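Local atomic coordinates of PfkB (Polaromonas sp. JS666, PDB entry 4DU5), a protein that probably transfers phosphate from ATP to a sugar or related small molecule, as a member of the PfkB family of carbohydrate kinases. Residues A212-M222 with Y241-K252. Residues are numbered along the deposited sequence; the frame is centred on the assembly and turned at random.
Sequences ATRADWVLPGM and YRQLGAKLVVVK
Val218 lays its CG1 methyl over one face of the Tyr241 ring, a CH-pi contact 4.2 Å from CG1 to the ring centroid. CG1 lies anti to the backbone N (chi1 -172°), which leaves CG2 to meet Ala246 CB. Ala212 CB reaches the same ring near its plane, at the edge, 3.6 Å from Tyr241 CD1. The hydroxyl of Tyr241 bonds to Asn209.

Trp217 and Leu248 sit on the other side of the sheet. Leu248 CD2 lies over a face of the indole, 4.0 Å from Trp217 CG. His155 also stacks on this ring. Next to them, Leu219 CD1 rests on Val250 CB, the two side chains pointing the same way. Pro220 turns its ring across Val249 and Val251, with Pro220 CD 3.7 Å from Val249 CG1.

The backbones pair in parallel. Val218 N bonds to Leu248 O at 3.0 Å, and Val250 N to Val218 O at 3.1 Å. Asp216 O takes Lys247 N on a lone pair at 2.7 Å and Leu248 N more weakly. The Asp216 carboxylate is held by Arg181 and Val187 N. Lys252 N bonds to Pro220 O, and its extended side chain runs past Leu219 O.

Helix 234-243 ends in a Schellman motif at Gly245. Strands 217-218 and 248-252, with the helices between them, form a beta-alpha-beta crossover in the central sheet of the Rossmann-like ribokinase fold.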
ATOM      1  N   ALA A 212     -15.341  28.994   1.336  1.00 34.08           N
ATOM      2  CA  ALA A 212     -16.578  29.411   0.692  1.00 34.71           C
ATOM      3  C   ALA A 212     -16.491  30.869   0.316  1.00 35.03           C
ATOM      4  O   ALA A 212     -17.062  31.286  -0.679  1.00 36.03           O
ATOM      5  CB  ALA A 212     -17.769  29.155   1.597  1.00 34.66           C
ATOM      6  N   THR A 213     -15.767  31.630   1.130  1.00 35.43           N
ATOM      7  CA  THR A 213     -15.328  33.014   0.849  1.00 35.24           C
ATOM      8  C   THR A 213     -14.642  33.252  -0.515  1.00 34.51           C
ATOM      9  O   THR A 213     -14.421  34.382  -0.899  1.00 35.25           O
ATOM     10  CB  THR A 213     -14.386  33.489   2.031  1.00 35.92           C
ATOM     11  OG1 THR A 213     -15.176  33.853   3.184  1.00 36.56           O
ATOM     12  CG2 THR A 213     -13.429  34.635   1.638  1.00 36.65           C
ATOM     13  N   ARG A 214     -14.335  32.214  -1.273  1.00 33.80           N
ATOM     14  CA  ARG A 214     -13.498  32.405  -2.460  1.00 33.52           C
ATOM     15  C   ARG A 214     -14.117  31.809  -3.740  1.00 33.39           C
ATOM     16  O   ARG A 214     -13.490  31.766  -4.817  1.00 33.19           O
ATOM     17  CB  ARG A 214     -12.089  31.826  -2.209  1.00 33.22           C
ATOM     18  CG  ARG A 214     -11.245  32.593  -1.204  1.00 34.23           C
ATOM     19  CD  ARG A 214     -10.049  31.767  -0.621  1.00 37.10           C
ATOM     20  NE  ARG A 214      -9.206  32.594   0.262  1.00 38.94           N
ATOM     21  CZ  ARG A 214      -9.333  32.656   1.590  1.00 40.95           C
ATOM     22  NH1 ARG A 214     -10.235  31.906   2.216  1.00 41.85           N
ATOM     23  NH2 ARG A 214      -8.552  33.461   2.307  1.00 41.67           N
ATOM     24  N   ALA A 215     -15.355  31.341  -3.630  1.00 33.05           N
ATOM     25  CA  ALA A 215     -16.022  30.734  -4.786  1.00 32.13           C
ATOM     26  C   ALA A 215     -17.122  31.628  -5.340  1.00 31.75           C
ATOM     27  O   ALA A 215     -17.763  32.375  -4.603  1.00 31.55           O
ATOM     28  CB  ALA A 215     -16.587  29.396  -4.409  1.00 31.49           C
ATOM     29  N   ASP A 216     -17.347  31.525  -6.645  1.00 31.61           N
ATOM     30  CA  ASP A 216     -18.543  32.099  -7.267  1.00 31.47           C
ATOM     31  C   ASP A 216     -19.744  31.175  -7.085  1.00 30.15           C
ATOM     32  O   ASP A 216     -20.833  31.638  -6.812  1.00 29.84           O
ATOM     33  CB  ASP A 216     -18.309  32.388  -8.758  1.00 31.96           C
ATOM     34  CG  ASP A 216     -17.008  33.155  -9.011  1.00 34.64           C
ATOM     35  OD1 ASP A 216     -16.806  34.184  -8.332  1.00 37.49           O
ATOM     36  OD2 ASP A 216     -16.191  32.737  -9.873  1.00 35.18           O
ATOM     37  N   TRP A 217     -19.536  29.873  -7.254  1.00 29.25           N
ATOM     38  CA  TRP A 217     -20.632  28.883  -7.174  1.00 28.49           C
ATOM     39  C   TRP A 217     -20.389  27.864  -6.070  1.00 28.43           C
ATOM     40  O   TRP A 217     -19.394  27.148  -6.082  1.00 28.43           O
ATOM     41  CB  TRP A 217     -20.865  28.128  -8.503  1.00 27.64           C
ATOM     42  CG  TRP A 217     -20.680  28.926  -9.755  1.00 25.00           C
ATOM     43  CD1 TRP A 217     -20.954  30.238  -9.929  1.00 24.49           C
ATOM     44  CD2 TRP A 217     -20.221  28.441 -11.016  1.00 22.47           C
ATOM     45  NE1 TRP A 217     -20.669  30.618 -11.217  1.00 24.26           N
ATOM     46  CE2 TRP A 217     -20.213  29.532 -11.905  1.00 21.52           C
ATOM     47  CE3 TRP A 217     -19.804  27.188 -11.480  1.00 23.13           C
ATOM     48  CZ2 TRP A 217     -19.823  29.420 -13.225  1.00 19.76           C
ATOM     49  CZ3 TRP A 217     -19.386  27.076 -12.806  1.00 22.17           C
ATOM     50  CH2 TRP A 217     -19.417  28.185 -13.666  1.00 20.75           C
ATOM     51  N   VAL A 218     -21.312  27.783  -5.125  1.00 28.37           N
ATOM     52  CA  VAL A 218     -21.165  26.853  -4.026  1.00 28.18           C
ATOM     53  C   VAL A 218     -22.167  25.727  -4.197  1.00 28.14           C
ATOM     54  O   VAL A 218     -23.332  25.981  -4.465  1.00 29.13           O
ATOM     55  CB  VAL A 218     -21.262  27.597  -2.692  1.00 27.88           C
ATOM     56  CG1 VAL A 218     -20.928  26.683  -1.513  1.00 28.52           C
ATOM     57  CG2 VAL A 218     -20.268  28.757  -2.720  1.00 27.16           C
ATOM     58  N   LEU A 219     -21.705  24.488  -4.073  1.00 27.89           N
ATOM     59  CA  LEU A 219     -22.515  23.308  -4.384  1.00 27.63           C
ATOM     60  C   LEU A 219     -22.820  22.367  -3.212  1.00 28.03           C
ATOM     61  O   LEU A 219     -22.500  21.191  -3.274  1.00 28.19           O
ATOM     62  CB  LEU A 219     -21.814  22.515  -5.476  1.00 26.74           C
ATOM     63  CG  LEU A 219     -22.170  22.746  -6.923  1.00 25.25           C
ATOM     64  CD1 LEU A 219     -22.765  24.099  -7.223  1.00 24.49           C
ATOM     65  CD2 LEU A 219     -20.899  22.576  -7.648  1.00 26.06           C
ATOM     66  N   PRO A 220     -23.450  22.865  -2.151  1.00 28.94           N
ATOM     67  CA  PRO A 220     -23.636  21.994  -0.978  1.00 30.07           C
ATOM     68  C   PRO A 220     -24.806  21.040  -1.033  1.00 31.53           C
ATOM     69  O   PRO A 220     -25.811  21.294  -1.703  1.00 31.71           O
ATOM     70  CB  PRO A 220     -23.904  22.980   0.142  1.00 29.93           C
ATOM     71  CG  PRO A 220     -24.553  24.140  -0.571  1.00 30.44           C
ATOM     72  CD  PRO A 220     -23.845  24.252  -1.881  1.00 28.63           C
ATOM     73  N   GLY A 221     -24.657  19.944  -0.302  1.00 33.28           N
ATOM     74  CA  GLY A 221     -25.755  19.047   0.026  1.00 35.43           C
ATOM     75  C   GLY A 221     -26.388  19.553   1.303  1.00 37.26           C
ATOM     76  O   GLY A 221     -25.694  20.102   2.161  1.00 37.00           O
HETATM   77  N   MSE A 222     -27.712  19.406   1.391  1.00 39.46           N
HETATM   78  CA  MSE A 222     -28.527  19.748   2.566  1.00 41.62           C
HETATM   79  C   MSE A 222     -27.898  19.334   3.887  1.00 42.12           C
HETATM   80  O   MSE A 222     -27.811  20.154   4.787  1.00 41.96           O
HETATM   81  CB  MSE A 222     -29.880  19.040   2.479  1.00 42.61           C
HETATM   82  CG  MSE A 222     -31.124  19.919   2.589  1.00 46.69           C
HETATM   83 SE   MSE A 222     -30.946  21.669   3.442  1.00 60.84          SE
HETATM   84  CE  MSE A 222     -30.901  21.102   5.342  1.00 55.26           C
ATOM     85  N   TYR A 241     -24.332  31.265   2.163  1.00 38.97           N
ATOM     86  CA  TYR A 241     -23.213  31.359   1.234  1.00 38.71           C
ATOM     87  C   TYR A 241     -23.333  32.503   0.265  1.00 39.11           C
ATOM     88  O   TYR A 241     -22.337  32.914  -0.336  1.00 39.11           O
ATOM     89  CB  TYR A 241     -22.992  30.045   0.499  1.00 38.30           C
ATOM     90  CG  TYR A 241     -22.588  28.961   1.434  1.00 37.33           C
ATOM     91  CD1 TYR A 241     -21.304  28.916   1.962  1.00 36.19           C
ATOM     92  CD2 TYR A 241     -23.497  27.998   1.833  1.00 37.62           C
ATOM     93  CE1 TYR A 241     -20.931  27.937   2.853  1.00 34.80           C
ATOM     94  CE2 TYR A 241     -23.128  26.994   2.707  1.00 37.25           C
ATOM     95  CZ  TYR A 241     -21.844  26.981   3.217  1.00 35.61           C
ATOM     96  OH  TYR A 241     -21.491  25.994   4.092  1.00 35.34           O
ATOM     97  N   ARG A 242     -24.545  33.021   0.104  1.00 39.90           N
ATOM     98  CA  ARG A 242     -24.729  34.253  -0.662  1.00 40.48           C
ATOM     99  C   ARG A 242     -24.120  35.372   0.138  1.00 41.06           C
ATOM    100  O   ARG A 242     -23.460  36.248  -0.414  1.00 41.46           O
ATOM    101  CB  ARG A 242     -26.209  34.572  -0.911  1.00 40.40           C
ATOM    102  CG  ARG A 242     -26.975  33.556  -1.745  1.00 38.43           C
ATOM    103  CD  ARG A 242     -26.425  33.404  -3.172  1.00 36.69           C
ATOM    104  NE  ARG A 242     -26.121  34.657  -3.861  1.00 33.11           N
ATOM    105  CZ  ARG A 242     -27.019  35.444  -4.435  1.00 30.19           C
ATOM    106  NH1 ARG A 242     -28.306  35.131  -4.390  1.00 30.73           N
ATOM    107  NH2 ARG A 242     -26.630  36.553  -5.039  1.00 26.01           N
ATOM    108  N   GLN A 243     -24.337  35.338   1.446  1.00 41.87           N
ATOM    109  CA  GLN A 243     -23.850  36.424   2.293  1.00 43.28           C
ATOM    110  C   GLN A 243     -22.338  36.445   2.388  1.00 42.83           C
ATOM    111  O   GLN A 243     -21.757  37.526   2.413  1.00 42.56           O
ATOM    112  CB  GLN A 243     -24.520  36.432   3.674  1.00 43.61           C
ATOM    113  CG  GLN A 243     -25.691  37.402   3.719  1.00 47.03           C
ATOM    114  CD  GLN A 243     -26.954  36.777   4.304  1.00 52.98           C
ATOM    115  OE1 GLN A 243     -26.933  36.176   5.395  1.00 56.22           O
ATOM    116  NE2 GLN A 243     -28.070  36.914   3.579  1.00 55.07           N
ATOM    117  N   LEU A 244     -21.720  35.260   2.417  1.00 42.72           N
ATOM    118  CA  LEU A 244     -20.263  35.140   2.330  1.00 42.69           C
ATOM    119  C   LEU A 244     -19.713  35.471   0.944  1.00 42.62           C
ATOM    120  O   LEU A 244     -18.504  35.382   0.724  1.00 43.32           O
ATOM    121  CB  LEU A 244     -19.804  33.749   2.717  1.00 42.57           C
ATOM    122  CG  LEU A 244     -19.728  33.399   4.206  1.00 44.23           C
ATOM    123  CD1 LEU A 244     -19.140  31.984   4.330  1.00 44.26           C
ATOM    124  CD2 LEU A 244     -18.911  34.412   5.032  1.00 43.64           C
ATOM    125  N   GLY A 245     -20.596  35.823   0.010  1.00 42.01           N
ATOM    126  CA  GLY A 245     -20.196  36.342  -1.297  1.00 40.99           C
ATOM    127  C   GLY A 245     -20.168  35.352  -2.449  1.00 40.42           C
ATOM    128  O   GLY A 245     -19.224  35.351  -3.247  1.00 41.61           O
ATOM    129  N   ALA A 246     -21.184  34.507  -2.562  1.00 38.82           N
ATOM    130  CA  ALA A 246     -21.282  33.621  -3.729  1.00 37.23           C
ATOM    131  C   ALA A 246     -22.318  34.143  -4.701  1.00 35.87           C
ATOM    132  O   ALA A 246     -23.320  34.690  -4.295  1.00 36.20           O
ATOM    133  CB  ALA A 246     -21.648  32.218  -3.300  1.00 37.43           C
ATOM    134  N   LYS A 247     -22.079  33.942  -5.984  1.00 34.34           N
ATOM    135  CA  LYS A 247     -22.979  34.398  -7.021  1.00 33.23           C
ATOM    136  C   LYS A 247     -24.115  33.403  -7.229  1.00 32.02           C
ATOM    137  O   LYS A 247     -25.155  33.725  -7.813  1.00 31.39           O
ATOM    138  CB  LYS A 247     -22.216  34.558  -8.329  1.00 33.49           C
ATOM    139  CG  LYS A 247     -21.342  35.791  -8.422  1.00 36.20           C
ATOM    140  CD  LYS A 247     -21.068  36.107  -9.887  1.00 41.11           C
ATOM    141  CE  LYS A 247     -20.166  37.327 -10.044  1.00 44.20           C
ATOM    142  NZ  LYS A 247     -19.993  37.664 -11.500  1.00 47.04           N
ATOM    143  N   LEU A 248     -23.889  32.182  -6.771  1.00 30.70           N
ATOM    144  CA  LEU A 248     -24.789  31.087  -7.024  1.00 29.50           C
ATOM    145  C   LEU A 248     -24.598  30.086  -5.918  1.00 29.35           C
ATOM    146  O   LEU A 248     -23.469  29.745  -5.580  1.00 29.52           O
ATOM    147  CB  LEU A 248     -24.452  30.424  -8.369  1.00 29.31           C
ATOM    148  CG  LEU A 248     -25.348  29.306  -8.917  1.00 27.49           C
ATOM    149  CD1 LEU A 248     -26.695  29.887  -9.321  1.00 28.20           C
ATOM    150  CD2 LEU A 248     -24.704  28.636 -10.082  1.00 23.70           C
ATOM    151  N   VAL A 249     -25.698  29.641  -5.329  1.00 28.78           N
ATOM    152  CA  VAL A 249     -25.680  28.429  -4.539  1.00 28.17           C
ATOM    153  C   VAL A 249     -26.705  27.461  -5.118  1.00 28.19           C
ATOM    154  O   VAL A 249     -27.843  27.843  -5.423  1.00 28.28           O
ATOM    155  CB  VAL A 249     -25.986  28.690  -3.077  1.00 28.17           C
ATOM    156  CG1 VAL A 249     -25.747  27.414  -2.263  1.00 27.35           C
ATOM    157  CG2 VAL A 249     -25.128  29.845  -2.552  1.00 27.88           C
ATOM    158  N   VAL A 250     -26.274  26.217  -5.295  1.00 27.60           N
ATOM    159  CA  VAL A 250     -27.142  25.141  -5.706  1.00 26.62           C
ATOM    160  C   VAL A 250     -27.028  24.132  -4.593  1.00 27.15           C
ATOM    161  O   VAL A 250     -25.962  23.523  -4.421  1.00 26.98           O
ATOM    162  CB  VAL A 250     -26.656  24.459  -6.979  1.00 26.07           C
ATOM    163  CG1 VAL A 250     -27.669  23.450  -7.419  1.00 25.67           C
ATOM    164  CG2 VAL A 250     -26.410  25.469  -8.083  1.00 25.54           C
ATOM    165  N   VAL A 251     -28.124  23.957  -3.843  1.00 27.28           N
ATOM    166  CA  VAL A 251     -28.174  23.027  -2.708  1.00 27.30           C
ATOM    167  C   VAL A 251     -28.789  21.727  -3.195  1.00 28.35           C
ATOM    168  O   VAL A 251     -29.877  21.751  -3.732  1.00 28.77           O
ATOM    169  CB  VAL A 251     -29.036  23.593  -1.555  1.00 26.69           C
ATOM    170  CG1 VAL A 251     -29.102  22.619  -0.413  1.00 26.42           C
ATOM    171  CG2 VAL A 251     -28.522  24.958  -1.088  1.00 24.22           C
ATOM    172  N   LYS A 252     -28.094  20.602  -3.035  1.00 29.48           N
ATOM    173  CA  LYS A 252     -28.574  19.327  -3.587  1.00 30.56           C
ATOM    174  C   LYS A 252     -29.494  18.705  -2.587  1.00 32.20           C
ATOM    175  O   LYS A 252     -29.187  18.714  -1.376  1.00 32.22           O
ATOM    176  CB  LYS A 252     -27.432  18.342  -3.843  1.00 30.22           C
ATOM    177  CG  LYS A 252     -26.161  18.923  -4.432  1.00 29.59           C
ATOM    178  CD  LYS A 252     -25.000  18.030  -4.043  1.00 29.51           C
ATOM    179  CE  LYS A 252     -23.685  18.692  -4.340  1.00 29.33           C
ATOM    180  NZ  LYS A 252     -22.637  18.041  -3.560  1.00 28.95           N
TER